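N-terminal cyanobactin protease (Planktothrix agardhii NIES-596, PDB 4H6W) is the subtilisin-like serine protease domain of a maturation enzyme that probably cuts the leader from precursor peptides of the cyanobactin prenylagaramide. Local coordinates at residues R109-A114 with N120-S125. Residues are numbered along the deposited sequence; the frame is centred on the assembly and turned at random.
Sequences RAIEQA and NIINVS
Ala114, near the end of helix 104-116, and Ile122, on strand 121-124, bring the two backbones closest, with their CA atoms 7.3 Å apart; the chain leaves the helix, turns within a few residues and returns as the strand. The contact is wholly apolar and small, burying 140 Å² counted over both segments, and Ile122 carries its strand side. Its CD1 methyl enters between two helix residues one turn apart, 3.7 Å from Ala114 CB and 3.8 Å from Ile111 CG2. Ile122 CG1 lies 3.9 Å from the same CB methyl of Ala114, and the ethyl branch thus runs alongside it. In Ile122 that branch lies anti to the carbonyl carbon (chi1 -66°) and is extended at chi2 (169°), which carries CD1 out from the strand toward the helix. Ile111 answers with its short branch: CG2, anti to the backbone N, meets the end of Ile122, and the two isoleucines cross at about a right angle. All three touching residues are buried.

The pairing is the α-to-β half of a β-α-β unit in the subtilisin fold, seating helix 104-116 on one face of the parallel sheet. There Ile111 also reaches Leu28 and Leu153, and Ala114 rests on Ala26, so the helix spans strands 24-28, 121-124 and 152-156. From the other face, helix 223-243 packs against Ile121 and Asn123; Ser224, the predicted nucleophile, lies in the first turn of that helix, and its OG is hydrogen-bonded to the backbone O of Ser125 just beyond the strand.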
loop_
_atom_site.group_PDB
_atom_site.type_symbol
_atom_site.label_atom_id
_atom_site.label_comp_id
_atom_site.label_asym_id
_atom_site.label_seq_id
_atom_site.Cartn_x
_atom_site.Cartn_y
_atom_site.Cartn_z
ATOM N N ARG A 109 9.192 3.597 15.122
ATOM C CA ARG A 109 8.322 4.122 16.172
ATOM C C ARG A 109 6.896 4.255 15.656
ATOM O O ARG A 109 5.942 3.919 16.357
ATOM C CB ARG A 109 8.805 5.481 16.684
ATOM C CG ARG A 109 10.023 5.443 17.593
ATOM C CD ARG A 109 9.940 6.571 18.605
ATOM N NE ARG A 109 11.234 6.883 19.203
ATOM C CZ ARG A 109 12.103 7.766 18.709
ATOM N NH1 ARG A 109 11.831 8.435 17.591
ATOM N NH2 ARG A 109 13.254 7.979 19.339
ATOM N N ALA A 110 6.753 4.734 14.421
ATOM C CA ALA A 110 5.444 4.904 13.830
ATOM C C ALA A 110 4.769 3.538 13.659
ATOM O O ALA A 110 3.594 3.371 14.018
ATOM C CB ALA A 110 5.542 5.656 12.516
ATOM N N ILE A 111 5.513 2.555 13.152
ATOM C CA ILE A 111 4.958 1.205 13.002
ATOM C C ILE A 111 4.478 0.701 14.363
ATOM O O ILE A 111 3.339 0.254 14.494
ATOM C CB ILE A 111 5.957 0.211 12.368
ATOM C CG1 ILE A 111 6.325 0.653 10.963
ATOM C CG2 ILE A 111 5.363 -1.190 12.301
ATOM C CD1 ILE A 111 7.584 0.013 10.440
ATOM N N GLU A 112 5.339 0.820 15.375
ATOM C CA GLU A 112 4.992 0.404 16.730
ATOM C C GLU A 112 3.686 1.055 17.189
ATOM O O GLU A 112 2.823 0.404 17.780
ATOM C CB GLU A 112 6.126 0.700 17.712
ATOM C CG GLU A 112 5.847 0.213 19.138
ATOM C CD GLU A 112 6.964 0.558 20.118
ATOM O OE1 GLU A 112 7.212 1.766 20.345
ATOM O OE2 GLU A 112 7.589 -0.380 20.665
ATOM N N GLN A 113 3.543 2.337 16.894
ATOM C CA GLN A 113 2.353 3.067 17.299
ATOM C C GLN A 113 1.121 2.608 16.512
ATOM O O GLN A 113 0.037 2.423 17.097
ATOM C CB GLN A 113 2.565 4.569 17.166
ATOM C CG GLN A 113 1.548 5.368 17.953
ATOM C CD GLN A 113 1.774 6.863 17.863
ATOM O OE1 GLN A 113 2.509 7.340 16.988
ATOM N NE2 GLN A 113 1.138 7.620 18.774
ATOM N N ALA A 114 1.300 2.400 15.204
ATOM C CA ALA A 114 0.232 1.885 14.346
ATOM C C ALA A 114 -0.280 0.552 14.876
ATOM O O ALA A 114 -1.490 0.332 14.953
ATOM C CB ALA A 114 0.709 1.744 12.911
ATOM N N ASN A 120 -4.611 -2.933 11.022
ATOM C CA ASN A 120 -4.496 -4.275 10.445
ATOM C C ASN A 120 -3.524 -4.304 9.275
ATOM O O ASN A 120 -2.843 -5.316 9.027
ATOM C CB ASN A 120 -5.865 -4.749 9.973
ATOM C CG ASN A 120 -6.854 -4.825 11.098
ATOM O OD1 ASN A 120 -6.716 -5.664 11.988
ATOM N ND2 ASN A 120 -7.852 -3.944 11.084
ATOM N N ILE A 121 -3.500 -3.186 8.555
ATOM C CA ILE A 121 -2.616 -2.976 7.430
ATOM C C ILE A 121 -1.823 -1.700 7.661
ATOM O O ILE A 121 -2.381 -0.690 8.087
ATOM C CB ILE A 121 -3.419 -2.848 6.128
ATOM C CG1 ILE A 121 -4.053 -4.193 5.795
ATOM C CG2 ILE A 121 -2.536 -2.385 4.981
ATOM C CD1 ILE A 121 -5.147 -4.088 4.771
ATOM N N ILE A 122 -0.526 -1.749 7.377
ATOM C CA ILE A 122 0.310 -0.557 7.464
ATOM C C ILE A 122 0.883 -0.239 6.093
ATOM O O ILE A 122 1.612 -1.056 5.524
ATOM C CB ILE A 122 1.441 -0.706 8.510
ATOM C CG1 ILE A 122 0.843 -0.814 9.924
ATOM C CG2 ILE A 122 2.413 0.469 8.416
ATOM C CD1 ILE A 122 1.838 -1.230 10.987
ATOM N N ASN A 123 0.548 0.951 5.591
ATOM C CA ASN A 123 1.023 1.450 4.303
ATOM C C ASN A 123 2.232 2.383 4.386
ATOM O O ASN A 123 2.166 3.434 5.017
ATOM C CB ASN A 123 -0.112 2.167 3.560
ATOM C CG ASN A 123 0.317 2.660 2.194
ATOM O OD1 ASN A 123 0.964 3.709 2.063
ATOM N ND2 ASN A 123 -0.019 1.901 1.169
ATOM N N VAL A 124 3.318 2.028 3.712
ATOM C CA VAL A 124 4.532 2.849 3.731
ATOM C C VAL A 124 4.940 3.183 2.302
ATOM O O VAL A 124 5.616 2.398 1.640
ATOM C CB VAL A 124 5.721 2.159 4.475
ATOM C CG1 VAL A 124 6.856 3.142 4.708
ATOM C CG2 VAL A 124 5.288 1.584 5.808
ATOM N N SER A 125 4.526 4.351 1.830
ATOM C CA SER A 125 4.810 4.795 0.464
ATOM C C SER A 125 6.165 5.486 0.373
ATOM O O SER A 125 6.356 6.417 -0.382
ATOM C CB SER A 125 3.694 5.709 -0.037
ATOM O OG SER A 125 2.500 4.968 -0.134
#